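Local coordinates for protein uracil-DNA glycosylase (Nitratifractor salsuginis, PDB 5X3G) that belongs to the uracil-DNA glycosylase family, single-chain alpha/beta proteins whose helices surround a four-stranded parallel sheet, at residues T65-P68 and N69-R72; L148-Q151 and M152-R156; K218-G222 and L223-A227; I237-E240 and K241-E244. All blocks are in the same frame, centred on the assembly; numbering follows the deposited sequence.

Contact 1 (T65-P68 and N69-R72)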
ATOM      1  N   THR A  65      -1.387   2.248  12.246  1.00 28.72           N
ATOM      2  CA  THR A  65      -1.104   3.614  12.667  1.00 35.92           C
ATOM      3  C   THR A  65      -2.308   4.509  12.411  1.00 37.33           C
ATOM      4  O   THR A  65      -2.792   5.189  13.324  1.00 35.52           O
ATOM      5  CB  THR A  65       0.127   4.162  11.945  1.00 31.55           C
ATOM      6  OG1 THR A  65       1.224   3.260  12.118  1.00 27.63           O
ATOM      7  CG2 THR A  65       0.505   5.524  12.508  1.00 30.44           C
ATOM      8  N   LEU A  66      -2.792   4.514  11.171  1.00 31.39           N
ATOM      9  CA  LEU A  66      -3.978   5.286  10.831  1.00 31.76           C
ATOM     10  C   LEU A  66      -5.182   4.812  11.633  1.00 37.30           C
ATOM     11  O   LEU A  66      -5.366   3.614  11.867  1.00 34.13           O
ATOM     12  CB  LEU A  66      -4.279   5.167   9.336  1.00 33.79           C
ATOM     13  CG  LEU A  66      -3.374   5.878   8.328  1.00 24.64           C
ATOM     14  CD1 LEU A  66      -3.732   5.443   6.918  1.00 28.87           C
ATOM     15  CD2 LEU A  66      -3.498   7.385   8.471  1.00 28.64           C
ATOM     16  N   ARG A  67      -5.989   5.756  12.060  1.00 35.24           N
ATOM     17  CA  ARG A  67      -7.328   5.540  12.574  1.00 35.81           C
ATOM     18  C   ARG A  67      -8.338   5.826  11.469  1.00 38.79           C
ATOM     19  O   ARG A  67      -8.036   6.576  10.536  1.00 29.54           O
ATOM     20  CB  ARG A  67      -7.591   6.440  13.785  1.00 38.17           C
ATOM     21  CG  ARG A  67      -6.471   6.370  14.811  1.00 40.25           C
ATOM     22  CD  ARG A  67      -6.423   5.002  15.477  1.00 44.24           C
ATOM     23  NE  ARG A  67      -6.448   5.082  16.934  1.00 56.45           N
ATOM     24  CZ  ARG A  67      -5.354   5.070  17.691  1.00 62.58           C
ATOM     25  NH1 ARG A  67      -4.159   4.975  17.124  1.00 55.79           N
ATOM     26  NH2 ARG A  67      -5.453   5.140  19.011  1.00 64.37           N
ATOM     27  N   PRO A  68      -9.533   5.225  11.525  1.00 33.68           N
ATOM     28  CA  PRO A  68     -10.457   5.317  10.377  1.00 29.02           C
ATOM     29  C   PRO A  68     -10.718   6.730   9.872  1.00 36.73           C
ATOM     30  O   PRO A  68     -10.825   6.924   8.653  1.00 33.97           O
ATOM     31  CB  PRO A  68     -11.733   4.664  10.920  1.00 37.18           C
ATOM     32  CG  PRO A  68     -11.242   3.681  11.919  1.00 35.10           C
ATOM     33  CD  PRO A  68     -10.049   4.325  12.573  1.00 32.73           C
ATOM     34  N   ASN A  69     -10.812   7.724  10.756  1.00 35.54           N
ATOM     35  CA  ASN A  69     -11.125   9.080  10.316  1.00 38.95           C
ATOM     36  C   ASN A  69      -9.912   9.834   9.789  1.00 36.16           C
ATOM     37  O   ASN A  69     -10.062  10.978   9.352  1.00 33.23           O
ATOM     38  CB  ASN A  69     -11.773   9.877  11.452  1.00 41.93           C
ATOM     39  CG  ASN A  69     -10.776  10.315  12.507  1.00 43.79           C
ATOM     40  OD1 ASN A  69      -9.797   9.622  12.781  1.00 48.29           O
ATOM     41  ND2 ASN A  69     -11.018  11.478  13.103  1.00 52.34           N
ATOM     42  N   GLU A  70      -8.723   9.235   9.825  1.00 39.06           N
ATOM     43  CA  GLU A  70      -7.532   9.838   9.245  1.00 36.70           C
ATOM     44  C   GLU A  70      -7.264   9.355   7.826  1.00 33.91           C
ATOM     45  O   GLU A  70      -6.353   9.870   7.170  1.00 29.35           O
ATOM     46  CB  GLU A  70      -6.314   9.554  10.130  1.00 34.79           C
ATOM     47  CG  GLU A  70      -6.549   9.822  11.606  1.00 35.07           C
ATOM     48  CD  GLU A  70      -5.376   9.402  12.466  1.00 42.54           C
ATOM     49  OE1 GLU A  70      -4.905   8.256  12.308  1.00 37.18           O
ATOM     50  OE2 GLU A  70      -4.921  10.217  13.295  1.00 44.80           O
ATOM     51  N   VAL A  71      -8.037   8.388   7.337  1.00 30.00           N
ATOM     52  CA  VAL A  71      -7.866   7.876   5.981  1.00 35.25           C
ATOM     53  C   VAL A  71      -8.416   8.910   5.003  1.00 30.48           C
ATOM     54  O   VAL A  71      -9.623   9.161   4.962  1.00 28.29           O
ATOM     55  CB  VAL A  71      -8.554   6.519   5.798  1.00 27.81           C
ATOM     56  CG1 VAL A  71      -8.371   6.020   4.367  1.00 20.64           C
ATOM     57  CG2 VAL A  71      -8.007   5.509   6.792  1.00 32.95           C
ATOM     58  N   ARG A  72      -7.529   9.516   4.220  1.00 26.49           N
ATOM     59  CA  ARG A  72      -7.923  10.407   3.137  1.00 23.71           C
ATOM     60  C   ARG A  72      -7.851   9.739   1.774  1.00 24.60           C
ATOM     61  O   ARG A  72      -8.576  10.141   0.857  1.00 23.40           O
ATOM     62  CB  ARG A  72      -7.033  11.654   3.129  1.00 28.35           C
ATOM     63  CG  ARG A  72      -6.866  12.297   4.494  1.00 29.73           C
ATOM     64  CD  ARG A  72      -5.873  13.444   4.443  1.00 37.11           C
ATOM     65  NE  ARG A  72      -6.051  14.280   3.257  1.00 44.97           N
ATOM     66  CZ  ARG A  72      -5.091  15.031   2.724  1.00 47.80           C
ATOM     67  NH1 ARG A  72      -3.883  15.050   3.270  1.00 42.81           N
ATOM     68  NH2 ARG A  72      -5.339  15.763   1.647  1.00 44.68           N
TER
HETATM   69  O   HOH W   1     -11.389   9.275   7.013  1.00 40.06           O
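E70 turns its carboxylate back on the residues just before it, and OE1 lies 2.7 Å from R67 N with an N-H...O angle of 167°. This nearly straight bond reaches OE1 on its anti side, somewhat out of the carboxylate plane. The side chain gets there because CG stands beside the backbone N (chi1 -47°) and the chain beyond it is extended, which carries the acid alongside the R67 side chain, the two pointing the same way. On the way E70 CB passes 3.9 Å from L66 CD2, while R67 CG comes within 3.5 Å of E70 OE1, so the methylene part of the arginine flanks the bonded oxygen. In the reverse direction E70 N donates to R67 O at 2.8 Å. Backbone and side chain of E70 thus both hold R67, three residues back, at the start of the short 3-10 turn that leads toward strand 73-77. A weak bond from V71 N to P68 O, 3.4 Å, continues the turn, and water 1 donates to both P68 O and V71 O, bridging the same two residues. The tightly packed side is made by L66, P68 and V71: L66 CD1 and V71 CG2 are 4.3 Å apart, P68 packs on W27 and Y200, and L66 O accepts from W27 NE1. On the solvent side lie N69 and E70, both exposed. R67 sends its guanidinium away from the turn into a salt bridge with D24, leaving R67 NE 5.8 Å from E70 OE1, so the two charges do not meet.

Contact 2 (L148-Q151 and M152-R156)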
ATOM      1  N   LEU A 148      15.595  15.431   2.655  1.00 25.27           N
ATOM      2  CA  LEU A 148      14.781  14.336   2.155  1.00 26.29           C
ATOM      3  C   LEU A 148      14.895  13.108   3.051  1.00 28.28           C
ATOM      4  O   LEU A 148      15.843  12.958   3.825  1.00 27.72           O
ATOM      5  CB  LEU A 148      15.188  13.974   0.726  1.00 30.29           C
ATOM      6  CG  LEU A 148      15.180  15.125  -0.281  1.00 23.14           C
ATOM      7  CD1 LEU A 148      15.547  14.627  -1.675  1.00 25.68           C
ATOM      8  CD2 LEU A 148      13.833  15.821  -0.283  1.00 22.34           C
ATOM      9  N   VAL A 149      13.902  12.222   2.933  1.00 25.81           N
ATOM     10  CA  VAL A 149      13.947  10.966   3.668  1.00 24.38           C
ATOM     11  C   VAL A 149      15.199  10.186   3.276  1.00 25.88           C
ATOM     12  O   VAL A 149      15.783  10.377   2.201  1.00 28.88           O
ATOM     13  CB  VAL A 149      12.688  10.120   3.420  1.00 32.48           C
ATOM     14  CG1 VAL A 149      11.451  10.829   3.946  1.00 34.67           C
ATOM     15  CG2 VAL A 149      12.541   9.800   1.940  1.00 25.55           C
ATOM     16  N   SER A 150      15.619   9.296   4.171  1.00 28.53           N
ATOM     17  CA  SER A 150      16.720   8.389   3.896  1.00 26.49           C
ATOM     18  C   SER A 150      16.322   6.922   3.948  1.00 28.24           C
ATOM     19  O   SER A 150      17.109   6.074   3.519  1.00 34.01           O
ATOM     20  CB  SER A 150      17.874   8.622   4.885  1.00 33.63           C
ATOM     21  OG  SER A 150      17.545   8.137   6.176  1.00 35.05           O
ATOM     22  N   GLN A 151      15.130   6.600   4.447  1.00 24.00           N
ATOM     23  CA  GLN A 151      14.720   5.223   4.678  1.00 31.13           C
ATOM     24  C   GLN A 151      13.333   4.986   4.091  1.00 31.54           C
ATOM     25  O   GLN A 151      12.467   5.862   4.138  1.00 30.89           O
ATOM     26  CB  GLN A 151      14.729   4.899   6.183  1.00 28.41           C
ATOM     27  CG  GLN A 151      16.125   4.822   6.789  1.00 31.88           C
ATOM     28  CD  GLN A 151      16.855   3.553   6.396  1.00 38.94           C
ATOM     29  OE1 GLN A 151      16.281   2.464   6.409  1.00 40.03           O
ATOM     30  NE2 GLN A 151      18.123   3.689   6.034  1.00 40.54           N
HETATM   31  N   MSE A 152      13.136   3.793   3.531  1.00 26.01           N
HETATM   32  CA  MSE A 152      11.837   3.385   2.995  1.00 32.25           C
HETATM   33  C   MSE A 152      10.771   3.393   4.087  1.00 26.16           C
HETATM   34  O   MSE A 152       9.599   3.695   3.829  1.00 28.88           O
HETATM   35  CB  MSE A 152      11.954   2.000   2.347  1.00 28.73           C
HETATM   36  CG  MSE A 152      10.648   1.315   2.007  1.00 30.06           C
HETATM   37 SE   MSE A 152       9.686   2.215   0.574  1.00 43.19          SE
HETATM   38  CE  MSE A 152      10.840   1.749  -0.928  1.00 37.55           C
ATOM     39  N   ARG A 153      11.192   3.066   5.313  1.00 24.74           N
ATOM     40  CA  ARG A 153      10.301   3.192   6.462  1.00 29.26           C
ATOM     41  C   ARG A 153       9.705   4.592   6.542  1.00 26.11           C
ATOM     42  O   ARG A 153       8.510   4.753   6.815  1.00 25.96           O
ATOM     43  CB  ARG A 153      11.048   2.864   7.756  1.00 29.62           C
ATOM     44  CG  ARG A 153      10.143   2.810   8.984  1.00 47.81           C
ATOM     45  CD  ARG A 153      10.843   3.240  10.275  1.00 37.95           C
ATOM     46  NE  ARG A 153      12.295   3.089  10.240  1.00 56.29           N
ATOM     47  CZ  ARG A 153      13.155   4.096  10.369  1.00 51.92           C
ATOM     48  NH1 ARG A 153      12.711   5.335  10.544  1.00 52.08           N
ATOM     49  NH2 ARG A 153      14.461   3.866  10.327  1.00 49.38           N
ATOM     50  N   GLU A 154      10.526   5.617   6.292  1.00 25.92           N
ATOM     51  CA  GLU A 154      10.062   6.997   6.396  1.00 25.72           C
ATOM     52  C   GLU A 154       9.155   7.385   5.234  1.00 25.85           C
ATOM     53  O   GLU A 154       8.279   8.241   5.398  1.00 25.86           O
ATOM     54  CB  GLU A 154      11.258   7.944   6.472  1.00 21.98           C
ATOM     55  CG  GLU A 154      12.307   7.531   7.489  1.00 29.72           C
ATOM     56  CD  GLU A 154      13.539   8.410   7.441  1.00 34.13           C
ATOM     57  OE1 GLU A 154      13.991   8.743   6.325  1.00 32.30           O
ATOM     58  OE2 GLU A 154      14.054   8.774   8.519  1.00 44.30           O
ATOM     59  N   LEU A 155       9.360   6.792   4.054  1.00 26.96           N
ATOM     60  CA  LEU A 155       8.426   7.007   2.953  1.00 20.21           C
ATOM     61  C   LEU A 155       7.064   6.403   3.270  1.00 27.17           C
ATOM     62  O   LEU A 155       6.025   7.025   3.016  1.00 21.99           O
ATOM     63  CB  LEU A 155       8.994   6.419   1.659  1.00 30.46           C
ATOM     64  CG  LEU A 155       8.098   6.395   0.415  1.00 27.48           C
ATOM     65  CD1 LEU A 155       7.596   7.791   0.088  1.00 22.47           C
ATOM     66  CD2 LEU A 155       8.840   5.802  -0.775  1.00 29.30           C
ATOM     67  N   ARG A 156       7.050   5.189   3.825  1.00 24.78           N
ATOM     68  CA  ARG A 156       5.806   4.601   4.320  1.00 24.44           C
ATOM     69  C   ARG A 156       5.141   5.509   5.353  1.00 28.70           C
ATOM     70  O   ARG A 156       3.941   5.814   5.260  1.00 23.70           O
ATOM     71  CB  ARG A 156       6.110   3.217   4.901  1.00 22.38           C
ATOM     72  CG  ARG A 156       4.912   2.378   5.309  1.00 21.35           C
ATOM     73  CD  ARG A 156       4.568   2.598   6.773  1.00 24.37           C
ATOM     74  NE  ARG A 156       5.566   2.000   7.658  1.00 29.99           N
ATOM     75  CZ  ARG A 156       5.641   2.231   8.964  1.00 35.60           C
ATOM     76  NH1 ARG A 156       6.585   1.646   9.690  1.00 49.37           N
ATOM     77  NH2 ARG A 156       4.773   3.047   9.544  1.00 27.79           N
TER
HETATM   78  O   HOH W   2      16.387   9.974   7.924  1.00 39.92           O
HETATM   79  O   HOH W   3      13.649   1.592   6.172  1.00 35.48           O
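S150 N and Q151 N both donate to E154 OE1, and these bonds from backbone to carboxylate dominate. S150 N lies 2.8 Å from E154 OE1 and meets it nearly end-on to the C-O bond, whereas Q151 N, 3.1 Å from the same OE1, comes from above the carboxylate plane. Two donors in different directions fix the rotation of the acid. With CG anti to the carbonyl carbon (chi1 -49°), the stretched E154 chain folds back over the cap. Among backbone bonds, L155 N donates to Q151 O at 3.2 Å, and E154 N adds a weak bond to that oxygen. Q151 is the N-cap of helix 152-161, and E154, three residues on, supplies the glutamate half of a capping box, though the reciprocal side-chain bond of a full box is not made; the helix end would probably help stabilise the negative charge. Water-mediated links come next: water 2 bridges S150 OG and E154 OE2, and water 3 donates to Q151 OE1 while accepting from R153 N. Q151 NE2 turns to E99 instead. Van der Waals contacts fill the rest. V149 CG1 rests 3.8 Å from E154 CB as the two side chains pass in opposite directions, and Q151 CG comes obliquely to 4.0 Å from R153 NH2. Selenomethionine M152 packs on L116 of helix 114-126, and L155 on L251.

Contact 3 (K218-G222 and L223-A227)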
ATOM      1  N   LYS A 218     -19.298  -3.106  -5.549  1.00 53.39           N
ATOM      2  CA  LYS A 218     -20.452  -2.228  -5.391  1.00 50.68           C
ATOM      3  C   LYS A 218     -20.082  -0.954  -4.640  1.00 51.72           C
ATOM      4  O   LYS A 218     -20.385   0.156  -5.092  1.00 45.82           O
ATOM      5  CB  LYS A 218     -21.579  -2.969  -4.671  1.00 44.47           C
ATOM      6  N   SER A 219     -19.418  -1.095  -3.490  1.00 42.40           N
ATOM      7  CA  SER A 219     -19.152   0.052  -2.632  1.00 44.15           C
ATOM      8  C   SER A 219     -18.088   0.984  -3.199  1.00 37.29           C
ATOM      9  O   SER A 219     -18.048   2.159  -2.814  1.00 45.64           O
ATOM     10  CB  SER A 219     -18.744  -0.422  -1.235  1.00 48.69           C
ATOM     11  OG  SER A 219     -17.948  -1.593  -1.304  1.00 35.07           O
ATOM     12  N   ALA A 220     -17.232   0.496  -4.102  1.00 34.58           N
ATOM     13  CA  ALA A 220     -16.223   1.364  -4.701  1.00 37.53           C
ATOM     14  C   ALA A 220     -16.857   2.529  -5.450  1.00 35.08           C
ATOM     15  O   ALA A 220     -16.258   3.607  -5.541  1.00 33.87           O
ATOM     16  CB  ALA A 220     -15.320   0.560  -5.635  1.00 28.70           C
ATOM     17  N   ARG A 221     -18.067   2.338  -5.982  1.00 43.01           N
ATOM     18  CA  ARG A 221     -18.761   3.415  -6.680  1.00 35.00           C
ATOM     19  C   ARG A 221     -19.237   4.512  -5.738  1.00 40.27           C
ATOM     20  O   ARG A 221     -19.588   5.600  -6.205  1.00 31.15           O
ATOM     21  CB  ARG A 221     -19.952   2.860  -7.463  1.00 48.01           C
ATOM     22  CG  ARG A 221     -19.600   2.325  -8.839  1.00 47.66           C
ATOM     23  CD  ARG A 221     -20.850   2.117  -9.681  1.00 41.59           C
ATOM     24  NE  ARG A 221     -21.537   0.879  -9.334  1.00 46.14           N
ATOM     25  CZ  ARG A 221     -21.113  -0.334  -9.678  1.00 48.88           C
ATOM     26  NH1 ARG A 221     -20.003  -0.478 -10.388  1.00 47.94           N
ATOM     27  NH2 ARG A 221     -21.803  -1.407  -9.314  1.00 45.77           N
ATOM     28  N   GLY A 222     -19.268   4.254  -4.435  1.00 33.10           N
ATOM     29  CA  GLY A 222     -19.641   5.263  -3.469  1.00 31.40           C
ATOM     30  C   GLY A 222     -18.507   6.155  -3.016  1.00 46.00           C
ATOM     31  O   GLY A 222     -18.697   6.959  -2.097  1.00 48.88           O
ATOM     32  N   LEU A 223     -17.338   6.046  -3.638  1.00 46.02           N
ATOM     33  CA  LEU A 223     -16.144   6.768  -3.234  1.00 36.56           C
ATOM     34  C   LEU A 223     -15.510   7.442  -4.442  1.00 30.80           C
ATOM     35  O   LEU A 223     -15.567   6.908  -5.554  1.00 36.50           O
ATOM     36  CB  LEU A 223     -15.130   5.814  -2.585  1.00 36.56           C
ATOM     37  CG  LEU A 223     -15.653   5.037  -1.377  1.00 25.82           C
ATOM     38  CD1 LEU A 223     -14.721   3.887  -1.030  1.00 29.03           C
ATOM     39  CD2 LEU A 223     -15.835   5.964  -0.186  1.00 32.43           C
ATOM     40  N   PRO A 224     -14.907   8.616  -4.257  1.00 31.91           N
ATOM     41  CA  PRO A 224     -14.212   9.265  -5.373  1.00 34.20           C
ATOM     42  C   PRO A 224     -13.034   8.421  -5.833  1.00 28.61           C
ATOM     43  O   PRO A 224     -12.452   7.654  -5.062  1.00 27.02           O
ATOM     44  CB  PRO A 224     -13.748  10.603  -4.781  1.00 27.75           C
ATOM     45  CG  PRO A 224     -14.572  10.793  -3.545  1.00 29.00           C
ATOM     46  CD  PRO A 224     -14.840   9.419  -3.024  1.00 32.59           C
ATOM     47  N   GLN A 225     -12.688   8.563  -7.109  1.00 34.35           N
ATOM     48  CA  GLN A 225     -11.645   7.740  -7.706  1.00 32.36           C
ATOM     49  C   GLN A 225     -10.699   8.592  -8.539  1.00 37.28           C
ATOM     50  O   GLN A 225     -11.122   9.536  -9.215  1.00 34.41           O
ATOM     51  CB  GLN A 225     -12.247   6.622  -8.571  1.00 24.26           C
ATOM     52  CG  GLN A 225     -13.171   5.672  -7.818  1.00 23.13           C
ATOM     53  CD  GLN A 225     -13.732   4.575  -8.702  1.00 32.02           C
ATOM     54  OE1 GLN A 225     -13.262   4.364  -9.822  1.00 32.35           O
ATOM     55  NE2 GLN A 225     -14.746   3.875  -8.208  1.00 23.08           N
ATOM     56  N   VAL A 226      -9.414   8.255  -8.471  1.00 25.31           N
ATOM     57  CA  VAL A 226      -8.369   8.846  -9.302  1.00 25.59           C
ATOM     58  C   VAL A 226      -7.606   7.688  -9.933  1.00 34.88           C
ATOM     59  O   VAL A 226      -6.973   6.898  -9.222  1.00 35.50           O
ATOM     60  CB  VAL A 226      -7.424   9.753  -8.499  1.00 38.62           C
ATOM     61  CG1 VAL A 226      -6.365  10.362  -9.408  1.00 27.14           C
ATOM     62  CG2 VAL A 226      -8.210  10.840  -7.792  1.00 30.65           C
ATOM     63  N   ALA A 227      -7.673   7.580 -11.257  1.00 32.92           N
ATOM     64  CA  ALA A 227      -7.044   6.490 -11.991  1.00 27.44           C
ATOM     65  C   ALA A 227      -5.770   6.989 -12.658  1.00 32.56           C
ATOM     66  O   ALA A 227      -5.783   8.021 -13.338  1.00 30.42           O
ATOM     67  CB  ALA A 227      -8.002   5.910 -13.034  1.00 27.59           C
TER
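A220 O is gripped twice by the residues that follow the turn. Q225 NE2 donates to A220 O at 3.1 Å and L223 N donates to A220 O at 3.3 Å, with N-H...O angles of 152° and 150°. Neither donor sits on a lone pair: both stand well out of the carbonyl plane, and they reach the oxygen from opposite faces, so the carbonyl is held between a side-chain amide and a peptide N-H. The A220 oxygen lies only 5° out of the Q225 amide plane, although the bond itself is bent. Q225 starts out toward the turn, and an extended chain beyond CG lets it span the distance. Within residues 219-222 the 3-10 character is marked by G222 N bonding to S219 O at 2.9 Å, and the L223 N bond repeats the same three-residue spacing one step later, closing the turn before the chain extends. Van der Waals contact across the turn is light. Q225 NE2 also lies 4.2 Å from A220 CB, and L223 CG comes 4.0 Å from S219 O. The L223 side chain then runs on to L194 of helix 179-196, where S219 and A220 also pack, and to L204 of strand 203-207. S219 OG is bonded to E191 O of helix 179-196. The turn is thereby seated on that helix, and delivers the chain into 225-228, an edge strand of the parallel sheet, next to 203-207.

Contact 4 (I237-E240 and K241-E244)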
ATOM      1  N   ILE A 237       7.178   8.675 -14.552  1.00 31.41           N
ATOM      2  CA  ILE A 237       8.034   9.692 -13.950  1.00 26.27           C
ATOM      3  C   ILE A 237       7.612  11.090 -14.386  1.00 34.60           C
ATOM      4  O   ILE A 237       7.685  12.043 -13.600  1.00 32.65           O
ATOM      5  CB  ILE A 237       9.513   9.410 -14.283  1.00 33.79           C
ATOM      6  CG1 ILE A 237       9.928   8.036 -13.756  1.00 37.79           C
ATOM      7  CG2 ILE A 237      10.417  10.480 -13.693  1.00 30.26           C
ATOM      8  CD1 ILE A 237      11.299   7.597 -14.218  1.00 37.00           C
ATOM      9  N   VAL A 238       7.139  11.239 -15.623  1.00 29.33           N
ATOM     10  CA  VAL A 238       6.735  12.557 -16.100  1.00 32.69           C
ATOM     11  C   VAL A 238       5.228  12.595 -16.322  1.00 31.92           C
ATOM     12  O   VAL A 238       4.732  13.358 -17.159  1.00 31.81           O
ATOM     13  CB  VAL A 238       7.497  12.947 -17.381  1.00 31.04           C
ATOM     14  CG1 VAL A 238       8.971  13.158 -17.071  1.00 37.65           C
ATOM     15  CG2 VAL A 238       7.323  11.881 -18.448  1.00 36.85           C
ATOM     16  N   ASN A 239       4.493  11.785 -15.564  1.00 33.07           N
ATOM     17  CA  ASN A 239       3.034  11.790 -15.613  1.00 33.52           C
ATOM     18  C   ASN A 239       2.526  12.929 -14.738  1.00 34.87           C
ATOM     19  O   ASN A 239       2.608  12.859 -13.508  1.00 29.84           O
ATOM     20  CB  ASN A 239       2.480  10.447 -15.150  1.00 32.92           C
ATOM     21  CG  ASN A 239       0.996  10.301 -15.430  1.00 33.54           C
ATOM     22  OD1 ASN A 239       0.173  11.019 -14.864  1.00 34.53           O
ATOM     23  ND2 ASN A 239       0.649   9.364 -16.304  1.00 30.81           N
ATOM     24  N   GLU A 240       1.989  13.977 -15.368  1.00 28.09           N
ATOM     25  CA  GLU A 240       1.640  15.184 -14.624  1.00 28.78           C
ATOM     26  C   GLU A 240       0.430  14.974 -13.719  1.00 20.22           C
ATOM     27  O   GLU A 240       0.287  15.677 -12.710  1.00 30.40           O
ATOM     28  CB  GLU A 240       1.407  16.337 -15.599  1.00 32.32           C
ATOM     29  CG  GLU A 240       2.673  16.726 -16.351  1.00 41.66           C
ATOM     30  CD  GLU A 240       2.425  17.696 -17.490  1.00 49.50           C
ATOM     31  OE1 GLU A 240       1.250  18.009 -17.769  1.00 54.75           O
ATOM     32  OE2 GLU A 240       3.417  18.141 -18.106  1.00 41.07           O
ATOM     33  N   LYS A 241      -0.445  14.021 -14.049  1.00 31.71           N
ATOM     34  CA  LYS A 241      -1.521  13.679 -13.125  1.00 30.94           C
ATOM     35  C   LYS A 241      -0.951  13.126 -11.825  1.00 33.73           C
ATOM     36  O   LYS A 241      -1.464  13.412 -10.733  1.00 27.25           O
ATOM     37  CB  LYS A 241      -2.481  12.681 -13.777  1.00 36.58           C
ATOM     38  CG  LYS A 241      -3.757  12.436 -12.986  1.00 23.24           C
ATOM     39  CD  LYS A 241      -4.732  11.539 -13.740  1.00 32.83           C
ATOM     40  CE  LYS A 241      -6.116  11.582 -13.105  1.00 31.68           C
ATOM     41  NZ  LYS A 241      -7.078  10.674 -13.791  1.00 33.78           N
ATOM     42  N   ALA A 242       0.137  12.353 -11.924  1.00 27.29           N
ATOM     43  CA  ALA A 242       0.843  11.902 -10.732  1.00 30.66           C
ATOM     44  C   ALA A 242       1.465  13.074  -9.982  1.00 29.49           C
ATOM     45  O   ALA A 242       1.393  13.132  -8.748  1.00 22.96           O
ATOM     46  CB  ALA A 242       1.913  10.878 -11.109  1.00 27.78           C
ATOM     47  N   TRP A 243       2.083  14.016 -10.705  1.00 31.32           N
ATOM     48  CA  TRP A 243       2.635  15.202 -10.054  1.00 25.87           C
ATOM     49  C   TRP A 243       1.573  15.932  -9.249  1.00 28.85           C
ATOM     50  O   TRP A 243       1.840  16.403  -8.137  1.00 33.20           O
ATOM     51  CB  TRP A 243       3.220  16.171 -11.079  1.00 29.65           C
ATOM     52  CG  TRP A 243       4.288  15.649 -11.976  1.00 28.22           C
ATOM     53  CD1 TRP A 243       4.882  14.420 -11.948  1.00 30.27           C
ATOM     54  CD2 TRP A 243       4.896  16.366 -13.051  1.00 34.86           C
ATOM     55  NE1 TRP A 243       5.824  14.331 -12.950  1.00 30.74           N
ATOM     56  CE2 TRP A 243       5.850  15.516 -13.639  1.00 35.58           C
ATOM     57  CE3 TRP A 243       4.723  17.651 -13.572  1.00 50.88           C
ATOM     58  CZ2 TRP A 243       6.629  15.909 -14.726  1.00 41.27           C
ATOM     59  CZ3 TRP A 243       5.494  18.040 -14.647  1.00 45.54           C
ATOM     60  CH2 TRP A 243       6.435  17.173 -15.213  1.00 43.45           C
ATOM     61  N   GLU A 244       0.367  16.060  -9.802  1.00 27.86           N
ATOM     62  CA  GLU A 244      -0.664  16.811  -9.100  1.00 31.54           C
ATOM     63  C   GLU A 244      -1.265  16.018  -7.947  1.00 26.71           C
ATOM     64  O   GLU A 244      -1.637  16.610  -6.926  1.00 28.73           O
ATOM     65  CB  GLU A 244      -1.759  17.252 -10.071  1.00 31.12           C
ATOM     66  CG  GLU A 244      -2.820  18.122  -9.413  1.00 46.80           C
ATOM     67  CD  GLU A 244      -3.762  18.767 -10.406  1.00 50.61           C
ATOM     68  OE1 GLU A 244      -3.575  18.567 -11.623  1.00 36.54           O
ATOM     69  OE2 GLU A 244      -4.692  19.477  -9.966  1.00 59.26           O
TER
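W243 NE1 donates to I237 O at 3.0 Å and 174°, almost perfectly straight, with the acceptor at the ring edge and 2° from the ring plane. The indole N-H is thus satisfied by the loop that precedes the helix. Over one face of the ring stands E240 CG, 3.7 Å from the centroid of the six-membered ring, a CH-pi contact in which the aliphatic part of the glutamate does the touching. N239 is the N-cap of helix 240-246: its CG lies anti to the backbone N (chi1 -169°), which swings OD1 round to accept from A242 N at 3.2 Å, a capping bond. N239 O takes W243 N at 3.1 Å, and E240 O takes E244 N at 2.9 Å. The amide nitrogen of the cap is also satisfied: N239 ND2 donates to E229 OE1. K241 NZ, at the end of an extended chain, goes to A227 O. V238 CB adds a light contact at 4.1 Å from W243 CZ2. With both ends of the N239 amide bonded, its orientation is fixed, and the edge bond and the CH-pi contact together tie the indole of the helix's first turn to I237 and E240 before it.

How the contacts relate
All four contacts are local turns or helix starts that mix buried apolar residues with exposed polar ones; contacts 1 and 2 lie nearest the chain's centre (their centres 14 Å from it), contact 4 farthest out (19 Å). Contacts 1 and 2 each use a glutamate to accept from backbone N-H groups, at a 3-10 turn leading to strand 73-77 and at helix 152-161, whereas contact 4 caps its helix with an asparagine amide and contact 3 turns the roles round, an amide donating to a backbone carbonyl. Aromatic chemistry appears across contact 4 alone. Contacts 3 and 4 are the only pair that touch, strand 225-228 against helix 240-246 through K241.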